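Local coordinates for intracellular serine protease (Bacillus licheniformis, PDB 4ZOQ), which probably cleaves peptide bonds as a subtilisin-like serine endopeptidase of the S8 family, acting in lanthipeptide processing, at residues Trp11-Tyr22 against Leu263-Leu271; Phe25-Tyr36 against Gly92-Asp100. All coordinates share one frame; numbering follows the deposited sequence.

Contact 1: residues Trp11-Tyr22 against Leu263-Leu271; sequences WGLDGILELKEY and LNIPKGYSL
The indole of Trp11 and the phenol of Tyr269 lie nearly parallel, tilted by 26°, but displaced so far that little of one ring lies above the other, the centroids of the six-membered ring and the phenol being 5.7 Å apart. CE3 of Trp11 comes within 3.7 Å of CE1 of Tyr269. In this subtilase, the N-terminal arm ahead of helix 24-30 is laid against the loop that leaves helix 258-262 through a Schellman motif at Asn264 and enters strand 269-272 by a type II beta turn from Pro266 to Tyr269. At Leu13 the backbone N donates to OH of Tyr269 (2.8 Å, 148° at the hydrogen), while CD2 of Leu13 lies over one face of the phenol. That hydroxyl also bonds to Asp60, whose other carboxylate oxygen is bonded to Gly12 N. A phenylalanine in place of Tyr269 would probably leave Leu13 N and the Asp60 oxygen without their common mate and the arm less firmly pinned. Asp14 rests its CB near the ring of Pro266, and the end methyl of Ile16, CD1, abuts that ring, 3.7 Å from CD of Pro266. Leu19 divides its branches: CD1 approaches the same proline CD, and CD2 stands 3.6 Å from CD1 of Ile265. The second torsion of Ile265, -84°, turns this methyl toward the arm, where it also lies 3.5 Å from CE2 of Tyr22. Leu271 comes in nearly perpendicular to the Tyr22 side chain, its CD1 against CB and CG. Tyr22 OH packs against Leu263 CD1 and lies 2.8 Å from a water oxygen, and that water donates to Leu263 O.

Contact 2: residues Phe25-Tyr36 against Gly92-Asp100; sequences FAAKQTDSYRTY and GMINIIAPD
Tyr36 turns one face of its ring to Pro99, whose CG sits 4.3 Å from the ring centroid and 26° off the normal, a CH-pi contact. At the edge of the same ring, in its plane, lies the backbone O of Ile96, which accepts from Tyr36 OH at 2.7 Å with the donor in the carbonyl plane; a bridging water also lies at the edge. Tyr36 OH is bonded to Ala10 N as well, and the ring has a cation-pi partner in Arg40. Phe25 carries Ala26 CB over one face, toward the rim, while Met93 approaches obliquely in a Met-aromatic contact: CE of Met93 lies 3.4 Å from CZ of Phe25, and SD is 4.4 Å from the ring centroid. With CG of Phe25 placed between the backbone N and the carbonyl carbon (chi1 73°), the ring is brought to Met93, whose own chain bends twice to meet it. Here helix 24-30 leans on the C-terminal end of helix 86-97, which in the subtilase fold begins at the predicted catalytic His86; the axes of the short segments 25-30 and 92-97 pass 10.4 Å apart at 46°. Between them Ala26 CB meets Ile96 CG1 at 3.6 Å, and Gln29 lays CG 4.0 Å from CD1 of Ile97 while its amide bonds to Ala333 N and Gln281. Past Thr30 the chain leaves the helix through a Schellman motif. Thr30 OG1 donates to Ala26 O from above the carbonyl plane and accepts from Tyr33 N, an ST motif. Thr35 OG1 donates to the bridging water, which donates in turn to Ile97 O.

Overall arrangement
Followed from the N terminus, the chain first lays down the arm of contact 1, residues 11-22, whose partner at 263-271 follows 241 residues further on, counted between the closest ends. Within that long loop lies contact 2, in which the end of helix 86-97 and the residues after it, 56 residues on, come back against helix 24-30 and the turn that follows it; the two closures therefore nest and do not cross. Together they fasten the N-terminal region to two parts of the subtilase fold, the antiparallel pair 246-249 and 269-272 and helix 86-97. Their centres are 15 Å apart, and Trp11 joins them, its indole packing on Gly92 and Ile96.

Contact 1: residues Trp11-Tyr22 against Leu263-Leu271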
loop_
_atom_site.group_PDB
_atom_site.type_symbol
_atom_site.label_atom_id
_atom_site.label_comp_id
_atom_site.label_asym_id
_atom_site.label_seq_id
_atom_site.Cartn_x
_atom_site.Cartn_y
_atom_site.Cartn_z
ATOM N N TRP B 11 1.291 13.057 16.143
ATOM C CA TRP B 11 2.354 12.288 16.774
ATOM C C TRP B 11 2.852 13.015 18.005
ATOM O O TRP B 11 2.926 14.240 18.028
ATOM C CB TRP B 11 3.524 12.059 15.818
ATOM C CG TRP B 11 3.197 11.305 14.565
ATOM C CD1 TRP B 11 2.033 10.695 14.261
ATOM C CD2 TRP B 11 4.080 11.074 13.457
ATOM N NE1 TRP B 11 2.115 10.116 13.020
ATOM C CE2 TRP B 11 3.364 10.331 12.509
ATOM C CE3 TRP B 11 5.397 11.440 13.170
ATOM C CZ2 TRP B 11 3.928 9.943 11.289
ATOM C CZ3 TRP B 11 5.956 11.039 11.969
ATOM C CH2 TRP B 11 5.222 10.303 11.044
ATOM N N GLY B 12 3.222 12.247 19.022
ATOM C CA GLY B 12 3.732 12.806 20.255
ATOM C C GLY B 12 5.102 13.423 20.075
ATOM O O GLY B 12 5.428 14.379 20.780
ATOM N N LEU B 13 5.925 12.844 19.189
ATOM C CA LEU B 13 7.242 13.419 18.860
ATOM C C LEU B 13 8.123 13.557 20.117
ATOM O O LEU B 13 9.093 14.326 20.136
ATOM C CB LEU B 13 7.087 14.780 18.157
ATOM C CG LEU B 13 6.351 14.881 16.804
ATOM C CD1 LEU B 13 6.249 16.307 16.386
ATOM C CD2 LEU B 13 7.092 14.113 15.705
ATOM N N ASP B 14 7.768 12.807 21.161
ATOM C CA ASP B 14 8.419 12.882 22.471
ATOM C C ASP B 14 8.486 14.318 23.027
ATOM O O ASP B 14 9.367 14.647 23.827
ATOM C CB ASP B 14 9.827 12.285 22.369
ATOM C CG ASP B 14 10.385 11.868 23.708
ATOM O OD1 ASP B 14 9.611 11.805 24.694
ATOM O OD2 ASP B 14 11.603 11.582 23.772
ATOM N N GLY B 15 7.558 15.174 22.608
ATOM C CA GLY B 15 7.557 16.553 23.065
ATOM C C GLY B 15 8.623 17.440 22.419
ATOM O O GLY B 15 8.669 18.635 22.672
ATOM N N ILE B 16 9.488 16.868 21.590
ATOM C CA ILE B 16 10.544 17.654 20.949
ATOM C C ILE B 16 9.966 18.468 19.800
ATOM O O ILE B 16 9.630 17.932 18.746
ATOM C CB ILE B 16 11.697 16.778 20.400
ATOM C CG1 ILE B 16 12.244 15.846 21.485
ATOM C CG2 ILE B 16 12.786 17.661 19.805
ATOM C CD1 ILE B 16 13.061 14.671 20.945
ATOM N N LEU B 17 9.898 19.773 20.004
ATOM C CA LEU B 17 9.211 20.681 19.105
ATOM C C LEU B 17 9.954 20.810 17.751
ATOM O O LEU B 17 9.342 21.109 16.721
ATOM C CB LEU B 17 9.080 22.039 19.792
ATOM C CG LEU B 17 8.122 23.070 19.235
ATOM C CD1 LEU B 17 6.722 22.744 19.776
ATOM C CD2 LEU B 17 8.562 24.467 19.649
ATOM N N GLU B 18 11.241 20.479 17.730
ATOM C CA GLU B 18 12.048 20.624 16.520
ATOM C C GLU B 18 11.785 19.533 15.476
ATOM O O GLU B 18 12.066 19.715 14.292
ATOM C CB GLU B 18 13.537 20.601 16.928
ATOM C CG GLU B 18 14.590 20.281 15.834
ATOM C CD GLU B 18 14.617 21.259 14.670
ATOM O OE1 GLU B 18 14.222 22.438 14.849
ATOM O OE2 GLU B 18 15.047 20.838 13.567
ATOM N N LEU B 19 11.110 18.467 15.879
ATOM C CA LEU B 19 10.807 17.398 14.942
ATOM C C LEU B 19 9.731 17.813 13.927
ATOM O O LEU B 19 9.537 17.145 12.920
ATOM C CB LEU B 19 10.382 16.148 15.688
ATOM C CG LEU B 19 11.473 15.578 16.591
ATOM C CD1 LEU B 19 11.019 14.235 17.131
ATOM C CD2 LEU B 19 12.806 15.473 15.876
ATOM N N LYS B 20 9.015 18.901 14.207
ATOM C CA LYS B 20 8.012 19.400 13.268
ATOM C C LYS B 20 8.638 19.779 11.934
ATOM O O LYS B 20 7.985 19.722 10.898
ATOM C CB LYS B 20 7.271 20.601 13.855
ATOM C CG LYS B 20 6.427 20.242 15.076
ATOM C CD LYS B 20 5.714 21.453 15.680
ATOM C CE LYS B 20 4.811 20.999 16.828
ATOM N NZ LYS B 20 4.261 22.133 17.616
ATOM N N GLU B 21 9.917 20.125 11.942
ATOM C CA GLU B 21 10.581 20.470 10.689
ATOM C C GLU B 21 10.548 19.327 9.653
ATOM O O GLU B 21 10.509 19.575 8.455
ATOM C CB GLU B 21 12.031 20.874 10.959
ATOM C CG GLU B 21 12.157 22.256 11.512
ATOM C CD GLU B 21 11.529 23.277 10.598
ATOM O OE1 GLU B 21 11.856 23.276 9.380
ATOM O OE2 GLU B 21 10.689 24.056 11.099
ATOM N N TYR B 22 10.602 18.087 10.133
ATOM C CA TYR B 22 10.671 16.903 9.278
ATOM C C TYR B 22 9.281 16.394 8.905
ATOM O O TYR B 22 9.137 15.436 8.130
ATOM C CB TYR B 22 11.459 15.789 9.994
ATOM C CG TYR B 22 12.808 16.253 10.529
ATOM C CD1 TYR B 22 13.839 16.619 9.668
ATOM C CD2 TYR B 22 13.043 16.311 11.891
ATOM C CE1 TYR B 22 15.054 17.046 10.155
ATOM C CE2 TYR B 22 14.254 16.720 12.387
ATOM C CZ TYR B 22 15.257 17.094 11.525
ATOM O OH TYR B 22 16.467 17.515 12.048
ATOM N N LEU B 263 20.697 13.735 14.497
ATOM C CA LEU B 263 19.723 14.832 14.495
ATOM C C LEU B 263 18.842 14.801 15.749
ATOM O O LEU B 263 17.849 15.529 15.848
ATOM C CB LEU B 263 18.866 14.798 13.217
ATOM C CG LEU B 263 19.601 15.080 11.894
ATOM C CD1 LEU B 263 18.701 14.857 10.667
ATOM C CD2 LEU B 263 20.192 16.499 11.886
ATOM N N ASN B 264 19.215 13.933 16.690
ATOM C CA ASN B 264 18.490 13.723 17.951
ATOM C C ASN B 264 17.038 13.320 17.798
ATOM O O ASN B 264 16.189 13.665 18.616
ATOM C CB ASN B 264 18.581 14.985 18.794
ATOM C CG ASN B 264 20.009 15.319 19.152
ATOM O OD1 ASN B 264 20.512 16.395 18.825
ATOM N ND2 ASN B 264 20.679 14.387 19.821
ATOM N N ILE B 265 16.775 12.532 16.767
ATOM C CA ILE B 265 15.485 11.914 16.609
ATOM C C ILE B 265 15.420 10.721 17.538
ATOM O O ILE B 265 16.127 9.738 17.314
ATOM C CB ILE B 265 15.263 11.406 15.169
ATOM C CG1 ILE B 265 15.815 12.389 14.123
ATOM C CG2 ILE B 265 13.814 10.962 14.988
ATOM C CD1 ILE B 265 14.891 13.519 13.743
ATOM N N PRO B 266 14.520 10.756 18.526
ATOM C CA PRO B 266 14.440 9.655 19.491
ATOM C C PRO B 266 13.864 8.404 18.830
ATOM O O PRO B 266 13.303 8.499 17.738
ATOM C CB PRO B 266 13.500 10.203 20.566
ATOM C CG PRO B 266 12.629 11.109 19.834
ATOM C CD PRO B 266 13.449 11.738 18.734
ATOM N N LYS B 267 14.016 7.242 19.455
ATOM C CA LYS B 267 13.443 6.038 18.888
ATOM C C LYS B 267 11.939 6.133 18.781
ATOM O O LYS B 267 11.302 6.845 19.547
ATOM C CB LYS B 267 13.839 4.801 19.669
ATOM C CG LYS B 267 15.294 4.387 19.432
ATOM C CD LYS B 267 15.660 3.199 20.340
ATOM C CE LYS B 267 16.427 3.626 21.578
ATOM N NZ LYS B 267 16.630 2.445 22.470
ATOM N N GLY B 268 11.382 5.458 17.776
ATOM C CA GLY B 268 9.968 5.588 17.491
ATOM C C GLY B 268 9.750 6.424 16.245
ATOM O O GLY B 268 8.620 6.528 15.767
ATOM N N TYR B 269 10.813 7.092 15.783
ATOM C CA TYR B 269 10.769 7.887 14.559
ATOM C C TYR B 269 12.033 7.686 13.757
ATOM O O TYR B 269 13.086 7.363 14.320
ATOM C CB TYR B 269 10.563 9.382 14.853
ATOM C CG TYR B 269 9.369 9.630 15.739
ATOM C CD1 TYR B 269 8.071 9.583 15.225
ATOM C CD2 TYR B 269 9.531 9.898 17.095
ATOM C CE1 TYR B 269 6.966 9.780 16.041
ATOM C CE2 TYR B 269 8.430 10.115 17.916
ATOM C CZ TYR B 269 7.150 10.053 17.383
ATOM O OH TYR B 269 6.058 10.275 18.194
ATOM N N SER B 270 11.921 7.860 12.436
ATOM C CA SER B 270 13.079 7.778 11.542
ATOM C C SER B 270 12.873 8.625 10.281
ATOM O O SER B 270 11.762 8.750 9.740
ATOM C CB SER B 270 13.398 6.331 11.156
ATOM O OG SER B 270 14.596 6.243 10.381
ATOM N N LEU B 271 13.968 9.180 9.803
ATOM C CA LEU B 271 13.971 9.968 8.605
ATOM C C LEU B 271 14.102 9.016 7.426
ATOM O O LEU B 271 14.973 8.141 7.402
ATOM C CB LEU B 271 15.128 10.953 8.671
ATOM C CG LEU B 271 14.855 12.411 8.357
ATOM C CD1 LEU B 271 13.615 12.909 9.107
ATOM C CD2 LEU B 271 16.082 13.165 8.803
HETATM O O HOH W 1 17.166 18.098 14.707
#

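Contact 2: residues Phe25-Tyr36 against Gly92-Asp100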
loop_
_atom_site.group_PDB
_atom_site.type_symbol
_atom_site.label_atom_id
_atom_site.label_comp_id
_atom_site.label_asym_id
_atom_site.label_seq_id
_atom_site.Cartn_x
_atom_site.Cartn_y
_atom_site.Cartn_z
ATOM N N PHE B 25 5.898 17.617 5.149
ATOM C CA PHE B 25 4.929 16.949 4.265
ATOM C C PHE B 25 3.540 16.870 4.940
ATOM O O PHE B 25 2.511 17.015 4.278
ATOM C CB PHE B 25 5.410 15.545 3.846
ATOM C CG PHE B 25 5.334 14.515 4.948
ATOM C CD1 PHE B 25 6.375 14.366 5.852
ATOM C CD2 PHE B 25 4.194 13.726 5.107
ATOM C CE1 PHE B 25 6.280 13.443 6.886
ATOM C CE2 PHE B 25 4.100 12.805 6.136
ATOM C CZ PHE B 25 5.135 12.671 7.026
ATOM N N ALA B 26 3.508 16.642 6.251
ATOM C CA ALA B 26 2.220 16.494 6.958
ATOM C C ALA B 26 1.538 17.851 7.104
ATOM O O ALA B 26 0.330 17.970 6.891
ATOM C CB ALA B 26 2.406 15.834 8.325
ATOM N N ALA B 27 2.328 18.876 7.420
ATOM C CA ALA B 27 1.816 20.245 7.493
ATOM C C ALA B 27 1.260 20.668 6.132
ATOM O O ALA B 27 0.233 21.337 6.062
ATOM C CB ALA B 27 2.895 21.219 7.959
ATOM N N LYS B 28 1.935 20.263 5.057
ATOM C CA LYS B 28 1.446 20.563 3.717
ATOM C C LYS B 28 0.098 19.886 3.452
ATOM O O LYS B 28 -0.873 20.536 3.095
ATOM C CB LYS B 28 2.479 20.140 2.677
ATOM C CG LYS B 28 2.113 20.531 1.288
ATOM C CD LYS B 28 3.164 20.149 0.248
ATOM C CE LYS B 28 2.824 20.826 -1.099
ATOM N NZ LYS B 28 3.415 22.194 -1.224
ATOM N N GLN B 29 0.034 18.589 3.717
ATOM C CA GLN B 29 -1.167 17.802 3.503
ATOM C C GLN B 29 -2.402 18.319 4.273
ATOM O O GLN B 29 -3.498 18.450 3.701
ATOM C CB GLN B 29 -0.884 16.353 3.898
ATOM C CG GLN B 29 -0.068 15.531 2.895
ATOM C CD GLN B 29 -0.921 15.008 1.729
ATOM O OE1 GLN B 29 -2.060 15.453 1.521
ATOM N NE2 GLN B 29 -0.401 14.016 1.011
ATOM N N THR B 30 -2.201 18.645 5.552
ATOM C CA THR B 30 -3.282 18.941 6.489
ATOM C C THR B 30 -3.507 20.444 6.724
ATOM O O THR B 30 -4.253 20.815 7.637
ATOM C CB THR B 30 -3.017 18.285 7.875
ATOM O OG1 THR B 30 -1.804 18.818 8.421
ATOM C CG2 THR B 30 -2.896 16.764 7.762
ATOM N N ASP B 31 -2.858 21.283 5.917
ATOM C CA ASP B 31 -2.886 22.734 6.068
ATOM C C ASP B 31 -2.475 23.124 7.508
ATOM O O ASP B 31 -3.270 23.703 8.268
ATOM C CB ASP B 31 -4.263 23.320 5.720
ATOM C CG ASP B 31 -4.240 24.856 5.608
ATOM O OD1 ASP B 31 -3.129 25.441 5.516
ATOM O OD2 ASP B 31 -5.329 25.475 5.591
ATOM N N SER B 32 -1.245 22.767 7.877
ATOM C CA SER B 32 -0.743 22.958 9.242
ATOM C C SER B 32 -1.686 22.356 10.281
ATOM O O SER B 32 -1.988 22.995 11.277
ATOM C CB SER B 32 -0.496 24.438 9.526
ATOM O OG SER B 32 0.553 24.912 8.694
ATOM N N TYR B 33 -2.177 21.143 10.010
ATOM C CA TYR B 33 -2.995 20.353 10.946
ATOM C C TYR B 33 -4.386 20.942 11.196
ATOM O O TYR B 33 -5.071 20.544 12.126
ATOM C CB TYR B 33 -2.236 20.165 12.261
ATOM C CG TYR B 33 -0.853 19.690 11.934
ATOM C CD1 TYR B 33 -0.635 18.384 11.498
ATOM C CD2 TYR B 33 0.234 20.564 11.988
ATOM C CE1 TYR B 33 0.623 17.955 11.144
ATOM C CE2 TYR B 33 1.500 20.150 11.627
ATOM C CZ TYR B 33 1.688 18.845 11.207
ATOM O OH TYR B 33 2.929 18.419 10.853
ATOM N N ARG B 34 -4.835 21.850 10.344
ATOM C CA ARG B 34 -6.189 22.364 10.476
ATOM C C ARG B 34 -7.238 21.299 10.165
ATOM O O ARG B 34 -8.338 21.340 10.698
ATOM C CB ARG B 34 -6.377 23.557 9.561
ATOM C CG ARG B 34 -5.799 24.808 10.123
ATOM C CD ARG B 34 -5.853 25.955 9.110
ATOM N NE ARG B 34 -5.253 27.145 9.699
ATOM C CZ ARG B 34 -3.964 27.448 9.634
ATOM N NH1 ARG B 34 -3.111 26.629 9.011
ATOM N NH2 ARG B 34 -3.526 28.561 10.214
ATOM N N THR B 35 -6.884 20.333 9.312
ATOM C CA THR B 35 -7.808 19.267 8.941
ATOM C C THR B 35 -8.215 18.416 10.151
ATOM O O THR B 35 -9.301 17.828 10.135
ATOM C CB THR B 35 -7.206 18.327 7.838
ATOM O OG1 THR B 35 -6.040 17.633 8.323
ATOM C CG2 THR B 35 -6.855 19.109 6.592
ATOM N N TYR B 36 -7.400 18.412 11.216
ATOM C CA TYR B 36 -7.745 17.654 12.425
ATOM C C TYR B 36 -9.031 18.142 13.037
ATOM O O TYR B 36 -9.721 17.380 13.702
ATOM C CB TYR B 36 -6.660 17.729 13.496
ATOM C CG TYR B 36 -5.360 17.021 13.172
ATOM C CD1 TYR B 36 -5.226 16.218 12.036
ATOM C CD2 TYR B 36 -4.249 17.201 13.978
ATOM C CE1 TYR B 36 -4.019 15.596 11.735
ATOM C CE2 TYR B 36 -3.036 16.587 13.683
ATOM C CZ TYR B 36 -2.925 15.791 12.566
ATOM O OH TYR B 36 -1.726 15.173 12.291
ATOM N N GLY B 92 2.308 5.076 9.794
ATOM C CA GLY B 92 2.394 6.437 10.262
ATOM C C GLY B 92 1.932 7.431 9.219
ATOM O O GLY B 92 1.345 8.455 9.569
ATOM N N MET B 93 2.119 7.126 7.939
ATOM C CA MET B 93 1.705 8.103 6.950
ATOM C C MET B 93 0.186 8.137 6.833
ATOM O O MET B 93 -0.391 9.207 6.601
ATOM C CB MET B 93 2.335 7.836 5.595
ATOM C CG MET B 93 3.838 7.898 5.598
ATOM S SD MET B 93 4.480 9.261 6.555
ATOM C CE MET B 93 5.968 9.667 5.593
ATOM N N ILE B 94 -0.475 6.992 7.001
ATOM C CA ILE B 94 -1.921 7.001 7.074
ATOM C C ILE B 94 -2.344 7.778 8.309
ATOM O O ILE B 94 -3.262 8.603 8.267
ATOM C CB ILE B 94 -2.530 5.589 7.206
ATOM C CG1 ILE B 94 -2.288 4.726 5.973
ATOM C CG2 ILE B 94 -4.026 5.670 7.545
ATOM C CD1 ILE B 94 -2.315 3.265 6.324
ATOM N N ASN B 95 -1.686 7.476 9.429
ATOM C CA ASN B 95 -2.093 8.055 10.706
ATOM C C ASN B 95 -1.937 9.577 10.813
ATOM O O ASN B 95 -2.822 10.252 11.330
ATOM C CB ASN B 95 -1.319 7.404 11.844
ATOM C CG ASN B 95 -1.748 7.918 13.189
ATOM O OD1 ASN B 95 -2.872 7.682 13.620
ATOM N ND2 ASN B 95 -0.876 8.668 13.839
ATOM N N ILE B 96 -0.820 10.119 10.325
ATOM C CA ILE B 96 -0.542 11.544 10.506
ATOM C C ILE B 96 -1.589 12.404 9.778
ATOM O O ILE B 96 -1.917 13.489 10.243
ATOM C CB ILE B 96 0.893 11.914 10.048
ATOM C CG1 ILE B 96 1.281 13.280 10.588
ATOM C CG2 ILE B 96 1.070 11.834 8.535
ATOM C CD1 ILE B 96 1.357 13.365 12.105
ATOM N N ILE B 97 -2.165 11.873 8.696
ATOM C CA ILE B 97 -3.232 12.550 7.958
ATOM C C ILE B 97 -4.632 12.262 8.528
ATOM O O ILE B 97 -5.472 13.173 8.655
ATOM C CB ILE B 97 -3.195 12.123 6.453
ATOM C CG1 ILE B 97 -2.054 12.862 5.750
ATOM C CG2 ILE B 97 -4.509 12.431 5.767
ATOM C CD1 ILE B 97 -1.539 12.195 4.560
ATOM N N ALA B 98 -4.837 11.026 8.969
ATOM C CA ALA B 98 -6.122 10.582 9.484
ATOM C C ALA B 98 -5.919 9.837 10.786
ATOM O O ALA B 98 -5.920 8.602 10.804
ATOM C CB ALA B 98 -6.810 9.694 8.488
ATOM N N PRO B 99 -5.713 10.582 11.873
ATOM C CA PRO B 99 -5.271 9.941 13.115
ATOM C C PRO B 99 -6.306 9.033 13.766
ATOM O O PRO B 99 -5.918 8.179 14.545
ATOM C CB PRO B 99 -4.907 11.135 14.027
ATOM C CG PRO B 99 -5.429 12.357 13.354
ATOM C CD PRO B 99 -5.562 12.048 11.898
ATOM N N ASP B 100 -7.575 9.149 13.408
ATOM C CA ASP B 100 -8.588 8.343 14.078
ATOM C C ASP B 100 -9.139 7.171 13.256
ATOM O O ASP B 100 -9.907 6.378 13.799
ATOM C CB ASP B 100 -9.748 9.247 14.515
ATOM C CG ASP B 100 -9.381 10.129 15.687
ATOM O OD1 ASP B 100 -8.527 9.686 16.475
ATOM O OD2 ASP B 100 -9.909 11.270 15.792
HETATM O O HOH W 2 -6.993 15.053 9.508
#